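Local coordinates for hemolysin activator protein CdiB (Acinetobacter baumannii ACICU, PDB 6WIL) that probably acts as the outer-membrane TpsB transporter of a two-partner, contact-dependent growth inhibition system, secreting its partner toxin protein to the cell surface, at residues Ala30-Tyr35 and Arg173-Leu178; Leu181-Ala186 and Gln276-Tyr281; Lys447-Asn452 and Ser473-Gln478. All coordinates share one frame; numbering follows the deposited sequence.

Contact 1. Residues Ala30-Tyr35 and Arg173-Leu178; sequences AQQTPY and RLDQGL. With SO4 (sulfate ion), chain B.
Gln32 and Asp175 mark the closest approach of the two backbones, with CA of Gln32 6.5 Å from CA of Asp175. Residues 30-35 run as an irregular, extended chain, whereas 173-178 is a continuous piece of helix 171-181; the extended chain therefore meets residues one helical turn apart, Asp175 and Leu178.

Asp175 receives two different approaches. Tyr35 comes from the direction opposite to the aspartate, and its hydroxyl donates a hydrogen bond to OD2. The modelled separation of Tyr35 OH from Asp175 OD2, 2.4 Å, is shorter than expected, so its exact value is doubtful. OD2 of Asp175 lies at the edge of the Tyr35 ring, in its plane, while the ring and carboxylate planes stand 76° apart. With CG of Tyr35 set between the backbone N and the carbonyl carbon (chi1 59°), the ring is carried out toward the helix, where its hydroxyl meets Asp175.

Gln32 uses a face instead. A bend at chi2 lays its amide nearly flat on the carboxylate, the planes only 16° apart and stacked, with CD of Gln32 3.8 Å from OD1 of Asp175. Farther along the helix, OE1 of Gln32 lies tight against the methyl CD2 of Leu178, at a modelled 3.1 Å whose exact value is doubtful, their side chains crossing at about a right angle.

Arg173 turns elsewhere: its NH1 donates a hydrogen bond to sulfate O3 over 3.1 Å, with a weak second bond from NH2 to O1. Arg321 also binds this ion, which probably came from the crystallisation liquor. Tyr35 pairs through its backbone with Gly327, in the turn between strands 308-326 and 329-346. The whole is consistent with the linker of TpsB transporters, which follows the N-terminal helix and here runs between a POTRA-domain helix and a turn of the barrel.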
loop_
_atom_site.group_PDB
_atom_site.type_symbol
_atom_site.label_atom_id
_atom_site.label_comp_id
_atom_site.label_asym_id
_atom_site.label_seq_id
_atom_site.Cartn_x
_atom_site.Cartn_y
_atom_site.Cartn_z
ATOM N N ALA A 30 -2.795 9.119 2.561
ATOM C CA ALA A 30 -1.619 9.925 2.255
ATOM C C ALA A 30 -0.399 9.434 3.028
ATOM O O ALA A 30 -0.469 9.195 4.236
ATOM C CB ALA A 30 -1.893 11.393 2.579
ATOM N N GLN A 31 0.721 9.292 2.326
ATOM C CA GLN A 31 1.985 8.902 2.932
ATOM C C GLN A 31 2.878 10.119 3.132
ATOM O O GLN A 31 2.645 11.193 2.571
ATOM C CB GLN A 31 2.712 7.866 2.069
ATOM C CG GLN A 31 1.898 6.619 1.806
ATOM C CD GLN A 31 1.260 6.075 3.069
ATOM O OE1 GLN A 31 1.938 5.524 3.937
ATOM N NE2 GLN A 31 -0.053 6.239 3.183
ATOM N N GLN A 32 3.908 9.935 3.955
ATOM C CA GLN A 32 4.912 10.973 4.144
ATOM C C GLN A 32 5.763 11.107 2.887
ATOM O O GLN A 32 6.129 10.111 2.255
ATOM C CB GLN A 32 5.784 10.648 5.359
ATOM C CG GLN A 32 7.183 11.262 5.352
ATOM C CD GLN A 32 7.201 12.721 5.767
ATOM O OE1 GLN A 32 6.204 13.253 6.252
ATOM N NE2 GLN A 32 8.342 13.374 5.581
ATOM N N THR A 33 6.055 12.349 2.515
ATOM C CA THR A 33 6.854 12.603 1.328
ATOM C C THR A 33 8.251 12.009 1.502
ATOM O O THR A 33 8.847 12.130 2.580
ATOM C CB THR A 33 6.945 14.109 1.070
ATOM O OG1 THR A 33 5.624 14.660 0.997
ATOM C CG2 THR A 33 7.681 14.401 -0.230
ATOM N N PRO A 34 8.790 11.341 0.484
ATOM C CA PRO A 34 10.133 10.764 0.614
ATOM C C PRO A 34 11.208 11.827 0.789
ATOM O O PRO A 34 11.056 12.977 0.368
ATOM C CB PRO A 34 10.319 9.993 -0.700
ATOM C CG PRO A 34 9.280 10.534 -1.631
ATOM C CD PRO A 34 8.129 10.923 -0.763
ATOM N N TYR A 35 12.307 11.422 1.428
ATOM C CA TYR A 35 13.432 12.308 1.701
ATOM C C TYR A 35 14.662 11.458 1.994
ATOM O O TYR A 35 14.576 10.236 2.136
ATOM C CB TYR A 35 13.130 13.254 2.871
ATOM C CG TYR A 35 12.803 12.541 4.166
ATOM C CD1 TYR A 35 13.806 12.180 5.058
ATOM C CD2 TYR A 35 11.490 12.223 4.494
ATOM C CE1 TYR A 35 13.513 11.524 6.240
ATOM C CE2 TYR A 35 11.187 11.568 5.674
ATOM C CZ TYR A 35 12.201 11.221 6.542
ATOM O OH TYR A 35 11.902 10.566 7.714
ATOM N N ARG A 173 8.944 7.669 14.328
ATOM C CA ARG A 173 7.668 7.779 15.021
ATOM C C ARG A 173 6.934 9.064 14.664
ATOM O O ARG A 173 5.701 9.066 14.595
ATOM C CB ARG A 173 7.887 7.685 16.531
ATOM C CG ARG A 173 8.602 6.408 16.938
ATOM C CD ARG A 173 8.667 6.230 18.444
ATOM N NE ARG A 173 9.144 4.895 18.784
ATOM C CZ ARG A 173 8.359 3.891 19.159
ATOM N NH1 ARG A 173 7.051 4.071 19.266
ATOM N NH2 ARG A 173 8.887 2.708 19.437
ATOM N N LEU A 174 7.665 10.157 14.426
ATOM C CA LEU A 174 7.025 11.375 13.938
ATOM C C LEU A 174 6.355 11.134 12.591
ATOM O O LEU A 174 5.219 11.564 12.364
ATOM C CB LEU A 174 8.046 12.507 13.825
ATOM C CG LEU A 174 8.803 12.938 15.081
ATOM C CD1 LEU A 174 9.552 14.241 14.825
ATOM C CD2 LEU A 174 7.858 13.075 16.261
ATOM N N ASP A 175 7.055 10.450 11.680
ATOM C CA ASP A 175 6.504 10.201 10.352
ATOM C C ASP A 175 5.302 9.269 10.417
ATOM O O ASP A 175 4.318 9.468 9.695
ATOM C CB ASP A 175 7.578 9.613 9.437
ATOM C CG ASP A 175 8.571 10.651 8.949
ATOM O OD1 ASP A 175 8.380 11.854 9.234
ATOM O OD2 ASP A 175 9.545 10.259 8.271
ATOM N N GLN A 176 5.369 8.242 11.264
ATOM C CA GLN A 176 4.240 7.334 11.418
ATOM C C GLN A 176 3.013 8.075 11.928
ATOM O O GLN A 176 1.923 7.971 11.350
ATOM C CB GLN A 176 4.610 6.195 12.364
ATOM C CG GLN A 176 3.548 5.124 12.448
ATOM C CD GLN A 176 3.328 4.435 11.112
ATOM O OE1 GLN A 176 4.243 4.346 10.290
ATOM N NE2 GLN A 176 2.110 3.949 10.887
ATOM N N GLY A 177 3.174 8.834 13.014
ATOM C CA GLY A 177 2.059 9.598 13.544
ATOM C C GLY A 177 1.545 10.640 12.569
ATOM O O GLY A 177 0.336 10.854 12.453
ATOM N N LEU A 178 2.456 11.300 11.852
ATOM C CA LEU A 178 2.039 12.254 10.830
ATOM C C LEU A 178 1.201 11.579 9.748
ATOM O O LEU A 178 0.206 12.145 9.281
ATOM C CB LEU A 178 3.267 12.928 10.224
ATOM C CG LEU A 178 3.071 13.924 9.085
ATOM C CD1 LEU A 178 3.885 15.174 9.354
ATOM C CD2 LEU A 178 3.512 13.283 7.790
HETATM S S SO4 B . 5.449 0.454 19.678
HETATM O O1 SO4 B . 6.609 0.358 18.795
HETATM O O2 SO4 B . 4.426 -0.490 19.234
HETATM O O3 SO4 B . 4.924 1.819 19.636
HETATM O O4 SO4 B . 5.837 0.131 21.048
#

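Contact 2. Residues Leu181-Ala186 and Gln276-Tyr281; sequences LKRVYA and QLPVGY
A guanidinium-on-proline packing contact, supplemented by a water bridge, joins Arg183 to Pro278 and Gln276 where the POTRA region meets the barrel. Arg183 lies in the short connection between helix 171-181 and strand 185-193; its partners occupy the last residues of barrel strand 266-279, just before the turn at Gly280.

The arginine is stretched out from CG to NE, which lets it span a backbone gap of 9.2 Å between CA of Arg183 and CA of Leu277. It slides past Pro278 in the opposite direction, so that the proline ring lies against the guanidinium. CB of Pro278 sits over one face, displaced toward the rim, and NH1 of Arg183 is 3.7 Å from CD of Pro278. A water occupies the guanidinium edge, in its plane: it accepts from NH1 of Arg183 at 3.2 Å and donates to the carbonyl O of Gln276 at 2.9 Å.

The charge itself is answered by Asp283 of the next strand, which forms a salt bridge with NH2 of Arg183. OD2 of that aspartate also accepts from NE2 of Gln276, whose amide is bonded to Gln26 as well.

Arg183 thus turns one face to apolar packing and takes a water at its edge, while Asp283 pairs with NH2. Two donor groups, from opposite segments, converge on one carboxylate oxygen, which would probably keep Asp283 ionised and hold the arginine's rotation.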
loop_
_atom_site.group_PDB
_atom_site.type_symbol
_atom_site.label_atom_id
_atom_site.label_comp_id
_atom_site.label_asym_id
_atom_site.label_seq_id
_atom_site.Cartn_x
_atom_site.Cartn_y
_atom_site.Cartn_z
ATOM N N LEU A 181 -2.300 10.930 11.016
ATOM C CA LEU A 181 -3.126 12.130 11.100
ATOM C C LEU A 181 -3.521 12.639 9.721
ATOM O O LEU A 181 -4.555 13.301 9.582
ATOM C CB LEU A 181 -2.400 13.234 11.872
ATOM C CG LEU A 181 -2.096 12.990 13.350
ATOM C CD1 LEU A 181 -1.591 14.265 14.027
ATOM C CD2 LEU A 181 -3.318 12.448 14.063
ATOM N N LYS A 182 -2.720 12.353 8.698
ATOM C CA LYS A 182 -3.042 12.817 7.354
ATOM C C LYS A 182 -4.174 12.032 6.710
ATOM O O LYS A 182 -4.608 12.399 5.614
ATOM C CB LYS A 182 -1.801 12.765 6.463
ATOM C CG LYS A 182 -0.870 13.948 6.663
ATOM C CD LYS A 182 0.507 13.664 6.099
ATOM C CE LYS A 182 0.469 13.367 4.608
ATOM N NZ LYS A 182 0.203 14.580 3.789
ATOM N N ARG A 183 -4.660 10.969 7.353
ATOM C CA ARG A 183 -5.856 10.308 6.847
ATOM C C ARG A 183 -7.086 11.188 7.010
ATOM O O ARG A 183 -7.993 11.139 6.174
ATOM C CB ARG A 183 -6.061 8.971 7.556
ATOM C CG ARG A 183 -5.001 7.942 7.223
ATOM C CD ARG A 183 -5.249 6.641 7.952
ATOM N NE ARG A 183 -4.137 5.713 7.786
ATOM C CZ ARG A 183 -4.173 4.436 8.146
ATOM N NH1 ARG A 183 -5.274 3.928 8.684
ATOM N NH2 ARG A 183 -3.111 3.666 7.961
ATOM N N VAL A 184 -7.130 12.004 8.059
ATOM C CA VAL A 184 -8.301 12.822 8.354
ATOM C C VAL A 184 -7.997 14.311 8.410
ATOM O O VAL A 184 -8.942 15.116 8.411
ATOM C CB VAL A 184 -8.984 12.375 9.666
ATOM C CG1 VAL A 184 -9.306 10.885 9.618
ATOM C CG2 VAL A 184 -8.107 12.690 10.853
ATOM N N TYR A 185 -6.727 14.715 8.450
ATOM C CA TYR A 185 -6.357 16.121 8.494
ATOM C C TYR A 185 -5.394 16.462 7.368
ATOM O O TYR A 185 -4.655 15.606 6.872
ATOM C CB TYR A 185 -5.671 16.512 9.809
ATOM C CG TYR A 185 -6.495 16.342 11.058
ATOM C CD1 TYR A 185 -7.548 17.204 11.348
ATOM C CD2 TYR A 185 -6.194 15.339 11.968
ATOM C CE1 TYR A 185 -8.294 17.050 12.501
ATOM C CE2 TYR A 185 -6.932 15.177 13.119
ATOM C CZ TYR A 185 -7.977 16.033 13.384
ATOM O OH TYR A 185 -8.700 15.861 14.539
ATOM N N ALA A 186 -5.412 17.732 6.976
ATOM C CA ALA A 186 -4.250 18.359 6.362
ATOM C C ALA A 186 -3.324 18.791 7.491
ATOM O O ALA A 186 -3.738 19.545 8.378
ATOM C CB ALA A 186 -4.661 19.550 5.498
ATOM N N GLN A 276 -11.534 1.438 8.781
ATOM C CA GLN A 276 -10.094 1.382 8.996
ATOM C C GLN A 276 -9.697 2.463 9.987
ATOM O O GLN A 276 -10.053 3.630 9.800
ATOM C CB GLN A 276 -9.344 1.578 7.674
ATOM C CG GLN A 276 -8.039 0.817 7.572
ATOM C CD GLN A 276 -7.317 1.087 6.266
ATOM O OE1 GLN A 276 -7.900 1.611 5.316
ATOM N NE2 GLN A 276 -6.037 0.739 6.216
ATOM N N LEU A 277 -8.963 2.082 11.034
ATOM C CA LEU A 277 -8.422 3.051 11.974
ATOM C C LEU A 277 -7.003 2.651 12.359
ATOM O O LEU A 277 -6.715 1.455 12.508
ATOM C CB LEU A 277 -9.288 3.174 13.235
ATOM C CG LEU A 277 -9.125 2.188 14.392
ATOM C CD1 LEU A 277 -9.909 2.672 15.599
ATOM C CD2 LEU A 277 -9.572 0.794 13.992
ATOM N N PRO A 278 -6.098 3.616 12.513
ATOM C CA PRO A 278 -4.725 3.297 12.918
ATOM C C PRO A 278 -4.525 3.378 14.421
ATOM O O PRO A 278 -5.177 4.143 15.129
ATOM C CB PRO A 278 -3.910 4.387 12.210
ATOM C CG PRO A 278 -4.817 5.577 12.261
ATOM C CD PRO A 278 -6.233 5.032 12.119
ATOM N N VAL A 279 -3.604 2.552 14.911
ATOM C CA VAL A 279 -3.116 2.648 16.286
ATOM C C VAL A 279 -1.594 2.677 16.275
ATOM O O VAL A 279 -0.935 1.635 16.402
ATOM C CB VAL A 279 -3.649 1.497 17.164
ATOM C CG1 VAL A 279 -3.360 1.779 18.628
ATOM C CG2 VAL A 279 -5.141 1.288 16.942
ATOM N N GLY A 280 -1.036 3.873 16.126
ATOM C CA GLY A 280 0.410 3.994 16.056
ATOM C C GLY A 280 0.971 3.290 14.833
ATOM O O GLY A 280 0.579 3.575 13.692
ATOM N N TYR A 281 1.882 2.342 15.069
ATOM C CA TYR A 281 2.420 1.527 13.990
ATOM C C TYR A 281 1.445 0.462 13.508
ATOM O O TYR A 281 1.677 -0.125 12.444
ATOM C CB TYR A 281 3.729 0.862 14.425
ATOM C CG TYR A 281 4.946 1.754 14.382
ATOM C CD1 TYR A 281 5.421 2.255 13.174
ATOM C CD2 TYR A 281 5.629 2.084 15.551
ATOM C CE1 TYR A 281 6.529 3.072 13.130
ATOM C CE2 TYR A 281 6.741 2.897 15.514
ATOM C CZ TYR A 281 7.188 3.387 14.305
ATOM O OH TYR A 281 8.296 4.198 14.271
HETATM O O HOH W 1 -7.981 5.537 8.991
#

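Contact 3. Residues Lys447-Asn452 and Ser473-Gln478; sequences KILVPN and SGDNGQ. With C8E ((hydroxyethyloxy)tri(ethyloxy)octane), chain D.
Asp475 reaches across to Leu449 from the kink between strands 472-474 and 476-487. Its CB heads toward residues 447-452, and CG then lies 3.8 Å from CB of Leu449, the two side chains passing in opposite directions. OD1 rests against the leucine, 3.4 Å from its CB. OD2 accepts a hydrogen bond from the backbone N of Leu449 at 3.0 Å; the N-H meets OD2 on its syn side, 31° out of the carboxylate plane, and the bond is bent (138° at the hydrogen). This same OD2 also comes within 3.2 Å of O of Lys447, an acceptor facing an acceptor and so probably an unfavourable pairing.

Beyond the kink, Gln478 NE2 donates to two ether oxygens of the detergent, O12 and O15, each at 3.2 Å, while its OE1 accepts from Trp440.

The contact ties together the two ends of the long loop between strands 432-444 and 476-487, the position of the L6 loop of the Omp85 superfamily. Gln443, on strand 432-444, donates to Asp475 O and touches Leu449; Arg507 flanks the aspartate just after strand 493-505, and Pro451 packs on Leu8 at the start of helix 8-27.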
loop_
_atom_site.group_PDB
_atom_site.type_symbol
_atom_site.label_atom_id
_atom_site.label_comp_id
_atom_site.label_asym_id
_atom_site.label_seq_id
_atom_site.Cartn_x
_atom_site.Cartn_y
_atom_site.Cartn_z
ATOM N N LYS A 447 -1.493 -27.163 -4.622
ATOM C CA LYS A 447 -2.502 -28.203 -4.752
ATOM C C LYS A 447 -3.604 -27.761 -5.704
ATOM O O LYS A 447 -3.622 -26.632 -6.203
ATOM C CB LYS A 447 -3.091 -28.562 -3.382
ATOM C CG LYS A 447 -2.039 -28.893 -2.338
ATOM C CD LYS A 447 -1.023 -29.882 -2.890
ATOM C CE LYS A 447 0.051 -30.214 -1.873
ATOM N NZ LYS A 447 1.386 -29.619 -2.175
ATOM N N ILE A 448 -4.532 -28.686 -5.955
ATOM C CA ILE A 448 -5.669 -28.400 -6.817
ATOM C C ILE A 448 -6.557 -27.355 -6.159
ATOM O O ILE A 448 -6.806 -27.397 -4.947
ATOM C CB ILE A 448 -6.455 -29.690 -7.113
ATOM C CG1 ILE A 448 -5.561 -30.709 -7.825
ATOM C CG2 ILE A 448 -7.707 -29.392 -7.926
ATOM C CD1 ILE A 448 -4.833 -30.149 -9.017
ATOM N N LEU A 449 -7.031 -26.404 -6.957
ATOM C CA LEU A 449 -7.946 -25.372 -6.499
ATOM C C LEU A 449 -9.340 -25.617 -7.059
ATOM O O LEU A 449 -9.502 -26.199 -8.136
ATOM C CB LEU A 449 -7.469 -23.981 -6.924
ATOM C CG LEU A 449 -6.161 -23.467 -6.334
ATOM C CD1 LEU A 449 -5.837 -22.107 -6.923
ATOM C CD2 LEU A 449 -6.256 -23.391 -4.819
ATOM N N VAL A 450 -10.343 -25.160 -6.316
ATOM C CA VAL A 450 -11.721 -25.130 -6.797
ATOM C C VAL A 450 -11.794 -24.044 -7.868
ATOM O O VAL A 450 -10.868 -23.226 -7.966
ATOM C CB VAL A 450 -12.712 -24.887 -5.646
ATOM C CG1 VAL A 450 -12.364 -25.766 -4.451
ATOM C CG2 VAL A 450 -12.742 -23.416 -5.257
ATOM N N PRO A 451 -12.843 -24.002 -8.699
ATOM C CA PRO A 451 -12.850 -23.029 -9.808
ATOM C C PRO A 451 -12.695 -21.571 -9.389
ATOM O O PRO A 451 -11.958 -20.827 -10.050
ATOM C CB PRO A 451 -14.206 -23.289 -10.476
ATOM C CG PRO A 451 -14.464 -24.732 -10.218
ATOM C CD PRO A 451 -13.919 -25.002 -8.842
ATOM N N ASN A 452 -13.356 -21.134 -8.315
ATOM C CA ASN A 452 -13.304 -19.720 -7.947
ATOM C C ASN A 452 -11.924 -19.281 -7.476
ATOM O O ASN A 452 -11.614 -18.086 -7.542
ATOM C CB ASN A 452 -14.331 -19.421 -6.858
ATOM C CG ASN A 452 -15.682 -20.014 -7.166
ATOM O OD1 ASN A 452 -15.833 -21.234 -7.220
ATOM N ND2 ASN A 452 -16.682 -19.155 -7.361
ATOM N N SER A 473 -7.682 -19.620 -17.625
ATOM C CA SER A 473 -7.552 -19.819 -16.186
ATOM C C SER A 473 -6.617 -20.985 -15.915
ATOM O O SER A 473 -6.540 -21.931 -16.701
ATOM C CB SER A 473 -8.909 -20.048 -15.515
ATOM O OG SER A 473 -9.284 -21.420 -15.551
ATOM N N GLY A 474 -5.886 -20.876 -14.805
ATOM C CA GLY A 474 -5.092 -21.972 -14.288
ATOM C C GLY A 474 -4.979 -21.830 -12.789
ATOM O O GLY A 474 -5.325 -20.790 -12.223
ATOM N N ASP A 475 -4.524 -22.907 -12.145
ATOM C CA ASP A 475 -4.233 -22.849 -10.715
ATOM C C ASP A 475 -3.098 -21.872 -10.422
ATOM O O ASP A 475 -3.108 -21.177 -9.398
ATOM C CB ASP A 475 -3.893 -24.245 -10.199
ATOM C CG ASP A 475 -5.116 -25.008 -9.747
ATOM O OD1 ASP A 475 -6.245 -24.561 -10.043
ATOM O OD2 ASP A 475 -4.946 -26.038 -9.066
ATOM N N ASN A 476 -2.115 -21.807 -11.311
ATOM C CA ASN A 476 -1.050 -20.823 -11.242
ATOM C C ASN A 476 -1.240 -19.816 -12.365
ATOM O O ASN A 476 -1.810 -20.131 -13.413
ATOM C CB ASN A 476 0.325 -21.486 -11.353
ATOM C CG ASN A 476 0.451 -22.709 -10.474
ATOM O OD1 ASN A 476 -0.124 -22.769 -9.388
ATOM N ND2 ASN A 476 1.199 -23.703 -10.947
ATOM N N GLY A 477 -0.771 -18.598 -12.137
ATOM C CA GLY A 477 -0.960 -17.558 -13.127
ATOM C C GLY A 477 -0.287 -16.274 -12.701
ATOM O O GLY A 477 0.079 -16.085 -11.537
ATOM N N GLN A 478 -0.126 -15.389 -13.679
ATOM C CA GLN A 478 0.419 -14.063 -13.441
ATOM C C GLN A 478 0.105 -13.197 -14.649
ATOM O O GLN A 478 0.009 -13.696 -15.774
ATOM C CB GLN A 478 1.932 -14.105 -13.189
ATOM C CG GLN A 478 2.758 -14.457 -14.414
ATOM C CD GLN A 478 4.245 -14.537 -14.123
ATOM O OE1 GLN A 478 4.867 -13.557 -13.706
ATOM N NE2 GLN A 478 4.824 -15.713 -14.341
HETATM C C1 C8E D . 7.053 -17.495 -2.863
HETATM C C2 C8E D . 5.864 -17.414 -3.818
HETATM C C3 C8E D . 5.399 -15.965 -3.953
HETATM C C4 C8E D . 4.248 -15.890 -4.954
HETATM C C5 C8E D . 4.773 -16.167 -6.360
HETATM C C6 C8E D . 3.589 -16.297 -7.314
HETATM C C7 C8E D . 4.005 -15.821 -8.702
HETATM C C8 C8E D . 4.466 -17.013 -9.538
HETATM O O9 C8E D . 3.638 -17.113 -10.661
HETATM C C10 C8E D . 3.931 -18.186 -11.511
HETATM C C11 C8E D . 2.804 -18.346 -12.530
HETATM O O12 C8E D . 3.348 -18.502 -13.811
HETATM C C13 C8E D . 2.421 -18.902 -14.782
HETATM C C14 C8E D . 3.125 -19.075 -16.128
HETATM O O15 C8E D . 4.277 -18.280 -16.176
HETATM C C16 C8E D . 4.914 -18.278 -17.423
HETATM C C17 C8E D . 5.810 -17.045 -17.558
HETATM O O18 C8E D . 6.876 -17.117 -16.652
HETATM C C19 C8E D . 7.910 -16.211 -16.916
HETATM C C20 C8E D . 8.123 -15.293 -15.711
HETATM O O21 C8E D . 8.380 -16.057 -14.565
#

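In the fold
Contacts 1 and 2 are neighbours, their centres about 11 Å apart, and both engage helix 171-181 or the connection leaving it; Gln176 NE2 of contact 1 reaches Gly280 O of contact 2, and its side chain packs on Tyr281. Contact 3 is remote, about 39 and 37 Å from their centres, although contacts 2 and 3 share the barrel sheet. All three are partly buried, but contact 3 alone has exposed touching residues. The chemistry follows position: a linker laid on a helix uses a hydroxyl and a stacked amide, the POTRA-barrel junction a charged group with water, and the loop base one carboxylate capturing a backbone N-H.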